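Local structure of 16S rRNA methyltransferase (Streptomyces sp. DSM 40477, 3MQ2) at residues T36-K40 with R63-I67; V55-K61 with L84-T89; L142-R146 with S203-D208. The protein methylates the N1 position of adenine 1408 in 16S rRNA, using S-adenosyl-L-methionine as methyl donor, and so confers resistance to aminoglycosides such as kanamycin, neomycin and apramycin. All blocks are in the same frame, centred on the assembly; numbering follows the deposited sequence.

Interaction 1 (T36-K40 with R63-I67). With SAH (S-adenosyl-L-homocysteine), chain C.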
loop_
_atom_site.group_PDB
_atom_site.type_symbol
_atom_site.label_atom_id
_atom_site.label_comp_id
_atom_site.label_asym_id
_atom_site.label_seq_id
_atom_site.Cartn_x
_atom_site.Cartn_y
_atom_site.Cartn_z
ATOM N N THR A 36 2.430 4.680 -2.409
ATOM C CA THR A 36 1.916 5.568 -1.365
ATOM C C THR A 36 1.551 6.975 -1.857
ATOM O O THR A 36 0.869 7.741 -1.146
ATOM C CB THR A 36 2.926 5.651 -0.207
ATOM O OG1 THR A 36 2.282 6.111 0.989
ATOM C CG2 THR A 36 4.086 6.576 -0.574
ATOM N N GLY A 37 2.000 7.335 -3.056
ATOM C CA GLY A 37 1.622 8.625 -3.621
ATOM C C GLY A 37 2.194 9.755 -2.785
ATOM O O GLY A 37 3.396 9.769 -2.516
ATOM N N ASP A 38 1.354 10.700 -2.363
ATOM C CA ASP A 38 1.854 11.789 -1.516
ATOM C C ASP A 38 2.215 11.385 -0.081
ATOM O O ASP A 38 2.794 12.185 0.659
ATOM C CB ASP A 38 0.925 13.012 -1.525
ATOM C CG ASP A 38 -0.395 12.771 -0.823
ATOM O OD1 ASP A 38 -0.537 11.790 -0.058
ATOM O OD2 ASP A 38 -1.302 13.604 -1.028
ATOM N N GLY A 39 1.903 10.150 0.307
ATOM C CA GLY A 39 2.385 9.618 1.571
ATOM C C GLY A 39 1.620 10.012 2.830
ATOM O O GLY A 39 2.100 9.801 3.946
ATOM N N LYS A 40 0.431 10.582 2.663
ATOM C CA LYS A 40 -0.361 11.015 3.816
ATOM C C LYS A 40 -0.810 9.838 4.682
ATOM O O LYS A 40 -0.846 9.930 5.905
ATOM C CB LYS A 40 -1.588 11.807 3.352
ATOM C CG LYS A 40 -1.257 13.146 2.710
ATOM C CD LYS A 40 -2.510 13.849 2.203
ATOM C CE LYS A 40 -2.181 15.215 1.618
ATOM N NZ LYS A 40 -1.584 16.125 2.635
ATOM N N ARG A 63 6.333 12.854 -5.684
ATOM C CA ARG A 63 5.063 12.891 -4.958
ATOM C C ARG A 63 5.273 12.955 -3.452
ATOM O O ARG A 63 4.489 13.560 -2.729
ATOM C CB ARG A 63 4.203 11.659 -5.274
ATOM C CG ARG A 63 3.753 11.521 -6.715
ATOM C CD ARG A 63 2.832 12.652 -7.153
ATOM N NE ARG A 63 1.671 12.838 -6.282
ATOM C CZ ARG A 63 0.674 11.967 -6.149
ATOM N NH1 ARG A 63 0.691 10.814 -6.804
ATOM N NH2 ARG A 63 -0.340 12.242 -5.339
ATOM N N MET A 64 6.340 12.318 -2.990
ATOM C CA MET A 64 6.601 12.181 -1.566
ATOM C C MET A 64 7.407 13.343 -0.977
ATOM O O MET A 64 7.721 13.335 0.209
ATOM C CB MET A 64 7.343 10.858 -1.318
ATOM C CG MET A 64 6.561 9.608 -1.767
ATOM S SD MET A 64 7.487 8.069 -1.500
ATOM C CE MET A 64 8.598 8.081 -2.919
ATOM N N GLU A 65 7.735 14.338 -1.794
ATOM C CA GLU A 65 8.651 15.394 -1.349
ATOM C C GLU A 65 8.232 16.077 -0.046
ATOM O O GLU A 65 8.971 16.056 0.938
ATOM C CB GLU A 65 8.845 16.465 -2.423
ATOM C CG GLU A 65 9.724 17.617 -1.932
ATOM C CD GLU A 65 9.735 18.807 -2.874
ATOM O OE1 GLU A 65 9.526 18.606 -4.092
ATOM O OE2 GLU A 65 9.953 19.943 -2.390
ATOM N N LYS A 66 7.056 16.700 -0.056
ATOM C CA LYS A 66 6.597 17.485 1.090
ATOM C C LYS A 66 6.503 16.689 2.380
ATOM O O LYS A 66 7.054 17.093 3.402
ATOM C CB LYS A 66 5.245 18.139 0.794
ATOM C CG LYS A 66 4.637 18.840 1.996
ATOM C CD LYS A 66 3.115 18.814 1.945
ATOM C CE LYS A 66 2.512 19.240 3.275
ATOM N NZ LYS A 66 2.983 18.377 4.396
ATOM N N ILE A 67 5.804 15.556 2.343
ATOM C CA ILE A 67 5.541 14.810 3.573
ATOM C C ILE A 67 6.797 14.125 4.112
ATOM O O ILE A 67 6.995 14.054 5.321
ATOM C CB ILE A 67 4.376 13.820 3.408
ATOM C CG1 ILE A 67 3.116 14.586 2.998
ATOM C CG2 ILE A 67 4.108 13.083 4.710
ATOM C CD1 ILE A 67 1.837 13.816 3.200
HETATM N N SAH C . -2.067 5.031 -2.094
HETATM C CA SAH C . -1.949 6.455 -2.355
HETATM C CB SAH C . -1.701 6.726 -3.838
HETATM C CG SAH C . -2.586 5.920 -4.781
HETATM S SD SAH C . -2.504 6.557 -6.474
HETATM C C SAH C . -3.214 7.152 -1.896
HETATM O O SAH C . -3.304 8.380 -1.914
HETATM O OXT SAH C . -4.171 6.483 -1.505
HETATM C "C5'" SAH C . -1.592 5.056 -6.918
HETATM C "C4'" SAH C . -0.092 5.218 -6.698
HETATM O "O4'" SAH C . 0.554 4.009 -7.039
HETATM C "C3'" SAH C . 0.532 6.300 -7.582
HETATM O "O3'" SAH C . 1.285 7.174 -6.777
HETATM C "C2'" SAH C . 1.487 5.587 -8.513
HETATM O "O2'" SAH C . 2.686 6.323 -8.683
HETATM C "C1'" SAH C . 1.736 4.295 -7.762
HETATM N N9 SAH C . 2.060 3.148 -8.619
HETATM C C8 SAH C . 1.393 2.670 -9.717
HETATM N N7 SAH C . 2.062 1.573 -10.170
HETATM C C5 SAH C . 3.132 1.362 -9.359
HETATM C C6 SAH C . 4.139 0.408 -9.348
HETATM N N6 SAH C . 4.174 -0.557 -10.263
HETATM N N1 SAH C . 5.100 0.465 -8.365
HETATM C C2 SAH C . 5.075 1.454 -7.404
HETATM N N3 SAH C . 4.083 2.408 -7.419
HETATM C C4 SAH C . 3.132 2.344 -8.382
HETATM O O HOH W 1 4.159 14.537 0.081
#

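Interaction 2 (V55-K61 with L84-T89). With SAH (S-adenosyl-L-homocysteine), chain C.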
loop_
_atom_site.group_PDB
_atom_site.type_symbol
_atom_site.label_atom_id
_atom_site.label_comp_id
_atom_site.label_asym_id
_atom_site.label_seq_id
_atom_site.Cartn_x
_atom_site.Cartn_y
_atom_site.Cartn_z
ATOM N N VAL A 55 7.003 1.761 6.545
ATOM C CA VAL A 55 7.777 1.983 5.332
ATOM C C VAL A 55 6.780 2.252 4.214
ATOM O O VAL A 55 5.765 1.566 4.106
ATOM C CB VAL A 55 8.638 0.742 4.980
ATOM C CG1 VAL A 55 9.470 0.992 3.719
ATOM C CG2 VAL A 55 9.562 0.389 6.148
ATOM N N ALA A 56 7.049 3.252 3.385
ATOM C CA ALA A 56 6.127 3.557 2.298
ATOM C C ALA A 56 6.923 3.824 1.052
ATOM O O ALA A 56 7.968 4.456 1.105
ATOM C CB ALA A 56 5.254 4.765 2.639
ATOM N N LEU A 57 6.448 3.321 -0.076
ATOM C CA LEU A 57 7.210 3.523 -1.298
ATOM C C LEU A 57 6.329 3.946 -2.457
ATOM O O LEU A 57 5.107 3.713 -2.461
ATOM C CB LEU A 57 8.023 2.279 -1.642
ATOM C CG LEU A 57 7.273 0.954 -1.696
ATOM C CD1 LEU A 57 6.650 0.787 -3.063
ATOM C CD2 LEU A 57 8.220 -0.201 -1.406
ATOM N N ASP A 58 6.948 4.615 -3.425
ATOM C CA ASP A 58 6.251 4.941 -4.658
ATOM C C ASP A 58 7.273 4.992 -5.767
ATOM O O ASP A 58 8.445 5.304 -5.525
ATOM C CB ASP A 58 5.567 6.304 -4.568
ATOM C CG ASP A 58 4.454 6.461 -5.587
ATOM O OD1 ASP A 58 3.286 6.187 -5.229
ATOM O OD2 ASP A 58 4.738 6.834 -6.749
ATOM N N ALA A 59 6.816 4.709 -6.981
ATOM C CA ALA A 59 7.685 4.794 -8.164
ATOM C C ALA A 59 8.087 6.234 -8.465
ATOM O O ALA A 59 9.128 6.480 -9.086
ATOM C CB ALA A 59 6.976 4.198 -9.362
ATOM N N ASP A 60 7.256 7.189 -8.046
ATOM C CA ASP A 60 7.496 8.601 -8.348
ATOM C C ASP A 60 7.983 9.366 -7.112
ATOM O O ASP A 60 7.191 9.678 -6.223
ATOM C CB ASP A 60 6.209 9.239 -8.886
ATOM C CG ASP A 60 6.374 10.714 -9.235
ATOM O OD1 ASP A 60 7.415 11.317 -8.895
ATOM O OD2 ASP A 60 5.444 11.277 -9.849
ATOM N N LYS A 61 9.275 9.674 -7.058
ATOM C CA LYS A 61 9.848 10.286 -5.862
ATOM C C LYS A 61 9.305 11.686 -5.595
ATOM O O LYS A 61 9.229 12.111 -4.444
ATOM C CB LYS A 61 11.382 10.305 -5.909
ATOM C CG LYS A 61 12.007 11.129 -7.041
ATOM C CD LYS A 61 13.540 11.004 -7.002
ATOM C CE LYS A 61 14.214 11.546 -8.261
ATOM N NZ LYS A 61 14.015 13.011 -8.437
ATOM N N LEU A 84 9.579 5.792 7.100
ATOM C CA LEU A 84 10.616 5.785 6.094
ATOM C C LEU A 84 9.963 5.751 4.718
ATOM O O LEU A 84 9.190 4.846 4.418
ATOM C CB LEU A 84 11.496 4.546 6.297
ATOM C CG LEU A 84 12.513 4.202 5.223
ATOM C CD1 LEU A 84 13.583 5.272 5.161
ATOM C CD2 LEU A 84 13.137 2.842 5.537
ATOM N N TYR A 85 10.261 6.755 3.897
ATOM C CA TYR A 85 9.784 6.801 2.519
ATOM C C TYR A 85 10.884 6.326 1.571
ATOM O O TYR A 85 12.030 6.780 1.657
ATOM C CB TYR A 85 9.365 8.228 2.148
ATOM C CG TYR A 85 8.113 8.668 2.861
ATOM C CD1 TYR A 85 6.868 8.259 2.419
ATOM C CD2 TYR A 85 8.181 9.473 3.996
ATOM C CE1 TYR A 85 5.717 8.655 3.075
ATOM C CE2 TYR A 85 7.041 9.865 4.666
ATOM C CZ TYR A 85 5.813 9.449 4.199
ATOM O OH TYR A 85 4.673 9.838 4.855
ATOM N N LEU A 86 10.530 5.419 0.663
ATOM C CA LEU A 86 11.505 4.833 -0.258
ATOM C C LEU A 86 11.066 5.010 -1.708
ATOM O O LEU A 86 9.882 5.029 -2.019
ATOM C CB LEU A 86 11.662 3.330 0.022
ATOM C CG LEU A 86 12.132 2.938 1.420
ATOM C CD1 LEU A 86 12.296 1.415 1.510
ATOM C CD2 LEU A 86 13.454 3.621 1.790
ATOM N N TRP A 87 12.040 5.107 -2.600
ATOM C CA TRP A 87 11.770 5.262 -4.024
ATOM C C TRP A 87 11.884 3.901 -4.668
ATOM O O TRP A 87 12.979 3.361 -4.766
ATOM C CB TRP A 87 12.843 6.170 -4.617
ATOM C CG TRP A 87 12.624 6.633 -6.021
ATOM C CD1 TRP A 87 11.440 6.702 -6.718
ATOM C CD2 TRP A 87 13.643 7.119 -6.908
ATOM N NE1 TRP A 87 11.673 7.216 -7.984
ATOM C CE2 TRP A 87 13.009 7.474 -8.118
ATOM C CE3 TRP A 87 15.024 7.299 -6.783
ATOM C CZ2 TRP A 87 13.719 7.989 -9.205
ATOM C CZ3 TRP A 87 15.727 7.816 -7.870
ATOM C CH2 TRP A 87 15.074 8.147 -9.063
ATOM N N ALA A 88 10.764 3.327 -5.090
ATOM C CA ALA A 88 10.799 1.977 -5.649
ATOM C C ALA A 88 9.483 1.631 -6.305
ATOM O O ALA A 88 8.443 2.155 -5.924
ATOM C CB ALA A 88 11.100 0.950 -4.551
ATOM N N THR A 89 9.536 0.734 -7.285
ATOM C CA THR A 89 8.316 0.227 -7.904
ATOM C C THR A 89 7.907 -1.098 -7.289
ATOM O O THR A 89 8.719 -1.802 -6.688
ATOM C CB THR A 89 8.521 -0.027 -9.401
ATOM O OG1 THR A 89 9.441 -1.110 -9.576
ATOM C CG2 THR A 89 9.075 1.225 -10.073
HETATM N N SAH C . -2.067 5.031 -2.094
HETATM C CA SAH C . -1.949 6.455 -2.355
HETATM C CB SAH C . -1.701 6.726 -3.838
HETATM C CG SAH C . -2.586 5.920 -4.781
HETATM S SD SAH C . -2.504 6.557 -6.474
HETATM C C SAH C . -3.214 7.152 -1.896
HETATM O O SAH C . -3.304 8.380 -1.914
HETATM O OXT SAH C . -4.171 6.483 -1.505
HETATM C "C5'" SAH C . -1.592 5.056 -6.918
HETATM C "C4'" SAH C . -0.092 5.218 -6.698
HETATM O "O4'" SAH C . 0.554 4.009 -7.039
HETATM C "C3'" SAH C . 0.532 6.300 -7.582
HETATM O "O3'" SAH C . 1.285 7.174 -6.777
HETATM C "C2'" SAH C . 1.487 5.587 -8.513
HETATM O "O2'" SAH C . 2.686 6.323 -8.683
HETATM C "C1'" SAH C . 1.736 4.295 -7.762
HETATM N N9 SAH C . 2.060 3.148 -8.619
HETATM C C8 SAH C . 1.393 2.670 -9.717
HETATM N N7 SAH C . 2.062 1.573 -10.170
HETATM C C5 SAH C . 3.132 1.362 -9.359
HETATM C C6 SAH C . 4.139 0.408 -9.348
HETATM N N6 SAH C . 4.174 -0.557 -10.263
HETATM N N1 SAH C . 5.100 0.465 -8.365
HETATM C C2 SAH C . 5.075 1.454 -7.404
HETATM N N3 SAH C . 4.083 2.408 -7.419
HETATM C C4 SAH C . 3.132 2.344 -8.382
HETATM O O HOH W 2 10.481 9.387 -9.968
#

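Interaction 3 (L142-R146 with S203-D208)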
loop_
_atom_site.group_PDB
_atom_site.type_symbol
_atom_site.label_atom_id
_atom_site.label_comp_id
_atom_site.label_asym_id
_atom_site.label_seq_id
_atom_site.Cartn_x
_atom_site.Cartn_y
_atom_site.Cartn_z
ATOM N N LEU A 142 -12.893 1.598 -7.284
ATOM C CA LEU A 142 -13.812 1.017 -8.246
ATOM C C LEU A 142 -13.998 1.913 -9.486
ATOM O O LEU A 142 -14.511 1.470 -10.511
ATOM C CB LEU A 142 -15.143 0.684 -7.562
ATOM C CG LEU A 142 -15.046 -0.370 -6.454
ATOM C CD1 LEU A 142 -16.311 -0.382 -5.598
ATOM C CD2 LEU A 142 -14.768 -1.758 -7.031
ATOM N N HIS A 143 -13.522 3.155 -9.414
ATOM C CA HIS A 143 -13.624 4.034 -10.570
ATOM C C HIS A 143 -12.723 3.593 -11.714
ATOM O O HIS A 143 -12.844 4.094 -12.833
ATOM C CB HIS A 143 -13.403 5.502 -10.177
ATOM C CG HIS A 143 -14.503 6.041 -9.329
ATOM N ND1 HIS A 143 -15.534 6.802 -9.841
ATOM C CD2 HIS A 143 -14.775 5.877 -8.011
ATOM C CE1 HIS A 143 -16.380 7.102 -8.870
ATOM N NE2 HIS A 143 -15.946 6.542 -7.753
ATOM N N ALA A 144 -11.851 2.628 -11.441
ATOM C CA ALA A 144 -11.056 2.020 -12.497
ATOM C C ALA A 144 -11.970 1.270 -13.460
ATOM O O ALA A 144 -11.529 0.809 -14.508
ATOM C CB ALA A 144 -10.000 1.071 -11.899
ATOM N N TRP A 145 -13.245 1.139 -13.094
ATOM C CA TRP A 145 -14.220 0.468 -13.952
ATOM C C TRP A 145 -15.369 1.396 -14.328
ATOM O O TRP A 145 -16.403 0.940 -14.803
ATOM C CB TRP A 145 -14.792 -0.778 -13.263
ATOM C CG TRP A 145 -13.825 -1.904 -13.145
ATOM C CD1 TRP A 145 -13.656 -2.934 -14.032
ATOM C CD2 TRP A 145 -12.881 -2.131 -12.084
ATOM N NE1 TRP A 145 -12.673 -3.784 -13.587
ATOM C CE2 TRP A 145 -12.180 -3.316 -12.399
ATOM C CE3 TRP A 145 -12.559 -1.447 -10.908
ATOM C CZ2 TRP A 145 -11.168 -3.829 -11.578
ATOM C CZ3 TRP A 145 -11.549 -1.955 -10.096
ATOM C CH2 TRP A 145 -10.876 -3.142 -10.431
ATOM N N ARG A 146 -15.180 2.692 -14.125
ATOM C CA ARG A 146 -16.259 3.657 -14.298
ATOM C C ARG A 146 -15.794 4.871 -15.099
ATOM O O ARG A 146 -15.786 5.987 -14.593
ATOM C CB ARG A 146 -16.771 4.089 -12.923
ATOM C CG ARG A 146 -17.265 2.916 -12.059
ATOM C CD ARG A 146 -17.712 3.376 -10.675
ATOM N NE ARG A 146 -18.051 2.249 -9.807
ATOM C CZ ARG A 146 -18.328 2.372 -8.512
ATOM N NH1 ARG A 146 -18.306 3.569 -7.940
ATOM N NH2 ARG A 146 -18.603 1.300 -7.782
ATOM N N SER A 203 -17.945 12.265 -5.931
ATOM C CA SER A 203 -18.602 11.069 -6.441
ATOM C C SER A 203 -20.046 11.015 -5.994
ATOM O O SER A 203 -20.371 11.385 -4.864
ATOM C CB SER A 203 -17.897 9.800 -5.960
ATOM O OG SER A 203 -18.576 8.634 -6.408
ATOM N N ARG A 204 -20.906 10.525 -6.877
ATOM C CA ARG A 204 -22.302 10.318 -6.541
ATOM C C ARG A 204 -22.603 8.828 -6.395
ATOM O O ARG A 204 -23.744 8.444 -6.144
ATOM C CB ARG A 204 -23.200 10.934 -7.610
ATOM C CG ARG A 204 -23.091 12.452 -7.714
ATOM C CD ARG A 204 -23.989 13.132 -6.688
ATOM N NE ARG A 204 -23.224 13.732 -5.603
ATOM C CZ ARG A 204 -23.766 14.356 -4.562
ATOM N NH1 ARG A 204 -25.084 14.461 -4.456
ATOM N NH2 ARG A 204 -22.987 14.872 -3.622
ATOM N N ASP A 205 -21.575 7.991 -6.541
ATOM C CA ASP A 205 -21.766 6.552 -6.413
ATOM C C ASP A 205 -21.998 6.149 -4.955
ATOM O O ASP A 205 -21.551 6.829 -4.038
ATOM C CB ASP A 205 -20.585 5.782 -7.028
ATOM C CG ASP A 205 -20.458 6.035 -8.523
ATOM O OD1 ASP A 205 -21.500 6.264 -9.177
ATOM O OD2 ASP A 205 -19.325 6.023 -9.049
ATOM N N ARG A 206 -22.694 5.040 -4.749
ATOM C CA ARG A 206 -22.946 4.553 -3.395
ATOM C C ARG A 206 -21.641 4.242 -2.674
ATOM O O ARG A 206 -21.444 4.657 -1.537
ATOM C CB ARG A 206 -23.841 3.312 -3.413
ATOM C CG ARG A 206 -24.169 2.772 -2.021
ATOM C CD ARG A 206 -24.897 3.805 -1.153
ATOM N NE ARG A 206 -25.079 3.291 0.203
ATOM C CZ ARG A 206 -24.166 3.386 1.166
ATOM N NH1 ARG A 206 -22.999 3.991 0.931
ATOM N NH2 ARG A 206 -24.408 2.868 2.362
ATOM N N PHE A 207 -20.761 3.502 -3.350
ATOM C CA PHE A 207 -19.441 3.183 -2.830
ATOM C C PHE A 207 -18.417 3.420 -3.916
ATOM O O PHE A 207 -18.697 3.212 -5.096
ATOM C CB PHE A 207 -19.347 1.717 -2.428
ATOM C CG PHE A 207 -20.228 1.343 -1.282
ATOM C CD1 PHE A 207 -19.969 1.816 -0.007
ATOM C CD2 PHE A 207 -21.292 0.479 -1.477
ATOM C CE1 PHE A 207 -20.790 1.449 1.063
ATOM C CE2 PHE A 207 -22.110 0.102 -0.417
ATOM C CZ PHE A 207 -21.846 0.590 0.855
ATOM N N ASP A 208 -17.223 3.826 -3.506
ATOM C CA ASP A 208 -16.133 4.061 -4.438
ATOM C C ASP A 208 -15.025 3.040 -4.292
ATOM O O ASP A 208 -14.175 2.937 -5.166
ATOM C CB ASP A 208 -15.524 5.432 -4.185
ATOM C CG ASP A 208 -16.525 6.536 -4.346
ATOM O OD1 ASP A 208 -17.247 6.505 -5.357
ATOM O OD2 ASP A 208 -16.585 7.422 -3.472
#

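Interaction 1 (T36-K40 with R63-I67)
The glycine-rich loop that follows the first strand of the Rossmann-like methyltransferase fold, the family's cofactor-binding signature, here passes between bound S-adenosyl-L-homocysteine and the start of helix 65-71. Thr36 to Gly39 form a type II' turn, closed by Gly39 N to Thr36 O at 3.0 Å. Gly37 sits at a positive phi, and a CB there would collide with the ligand; its bare CA comes within 3.5 Å of SAH O3'. Arg63 NH1 lies 3.7 Å from the same O3', and one face of its guanidinium covers Gly37 CA and Asp38 N. The rest of the contact is mostly packing: Gly37 O meets Met64 CG at 3.3 Å, and Ile67 CD1 touches both Asp38 O and Lys40 CG at 3.2 Å. Asp38 OD1 accepts from Lys40 N at 3.1 Å, an Asx turn leading into helix 40-48, for which Gly39 is the N-cap residue. Asp38 CA also points a C-H at Arg63 O, 3.4 Å away. One water joins the two backbones, donating to Asp38 O (2.8 Å) and Arg63 O (3.0 Å) and accepting from Ile67 N at 3.0 Å.

Interaction 2 (V55-K61 with L84-T89)
Trp87 gives up the most surface here, its indole folding back over the turn that follows strand 52-58. Its NE1 donates to Ala59 O at 2.9 Å, while the Lys61 chain lies across its face, with CD 3.6 Å from the centroid of the six-membered ring in a CH-pi contact. Val55 comes next, closely followed by Leu57 and Leu86; with Leu84 they pack on one face of the sheet, where Val55 CG1 meets Leu86 CD1 at 3.6 Å. The segments carry the C-terminal ends of two parallel strands of a right-handed beta-alpha-beta unit of the Rossmann-like fold, connected through helix 65-71. Their backbones are joined by Ala56 N to Leu84 O (2.9 Å), Leu86 N to Ala56 O (2.8 Å), Asp58 N to Leu86 O (3.3 Å) and Ala88 N to Asp58 O (3.1 Å). At the strand end Asp58, the acidic residue that binds the ribose, accepts from SAH O3' through OD1 at 2.7 Å and from SAH O2' through OD2 at 2.9 Å. Thr89 CA comes within 3.3 Å of SAH N1, beside the adenine.

Interaction 3 (L142-R146 with S203-D208)
Three donor residues of 142-146 meet acceptors on the loop 203-208. Leu142 N gives its hydrogen to Asp208 O at 2.8 Å, tying the backbones together. His143 NE2 donates to Asp208 OD1 at 2.7 Å, nearly in line, and that same oxygen also accepts from Ser203 OG at 2.7 Å. Ser203 OG in turn accepts from Asp205 N at 3.1 Å, an ST turn within the loop. Arg146 reaches across with its guanidinium: NH1 donates to Phe207 O at 2.9 Å and NH2 to the same Phe207 O at 3.3 Å. NH1 also forms a salt bridge with Asp205 OD2 at 2.9 Å, its hydrogen bond being weak; Glu157 supplies a second carboxylate, at NH2. Arg146 N closes a type I turn on His143 O at 3.0 Å, and Asn141 OD1 accepts from His143 N. The result is a polar junction, centred on a His-carboxylate hydrogen bond, between the loop leaving strand 134-141 and the one entering strand 209-216, antiparallel neighbours in the methyltransferase's mixed sheet.

In the fold
Interactions 1 and 2 interlock: their segments alternate along the chain, their centres lie about 9 Å apart, and Gly39 O meets Tyr85 OH at 2.7 Å while Gly37 N meets Asp58 OD1 at 2.8 Å. Together they link the loop after strand 29-34 to the unit formed by strand 52-58, helix 65-71 and strand 83-87, and form part of the SAH pocket, whose 18 residues run on to Trp196. Interaction 3 comes later in sequence, its centre about 24 Å from that of interaction 1 and about 27 Å from that of interaction 2; it touches neither, the nearest atoms being about 15 and 16 Å away. The seven-stranded mixed sheet, ordered 3-2-1-4-5-7-6, runs through all this.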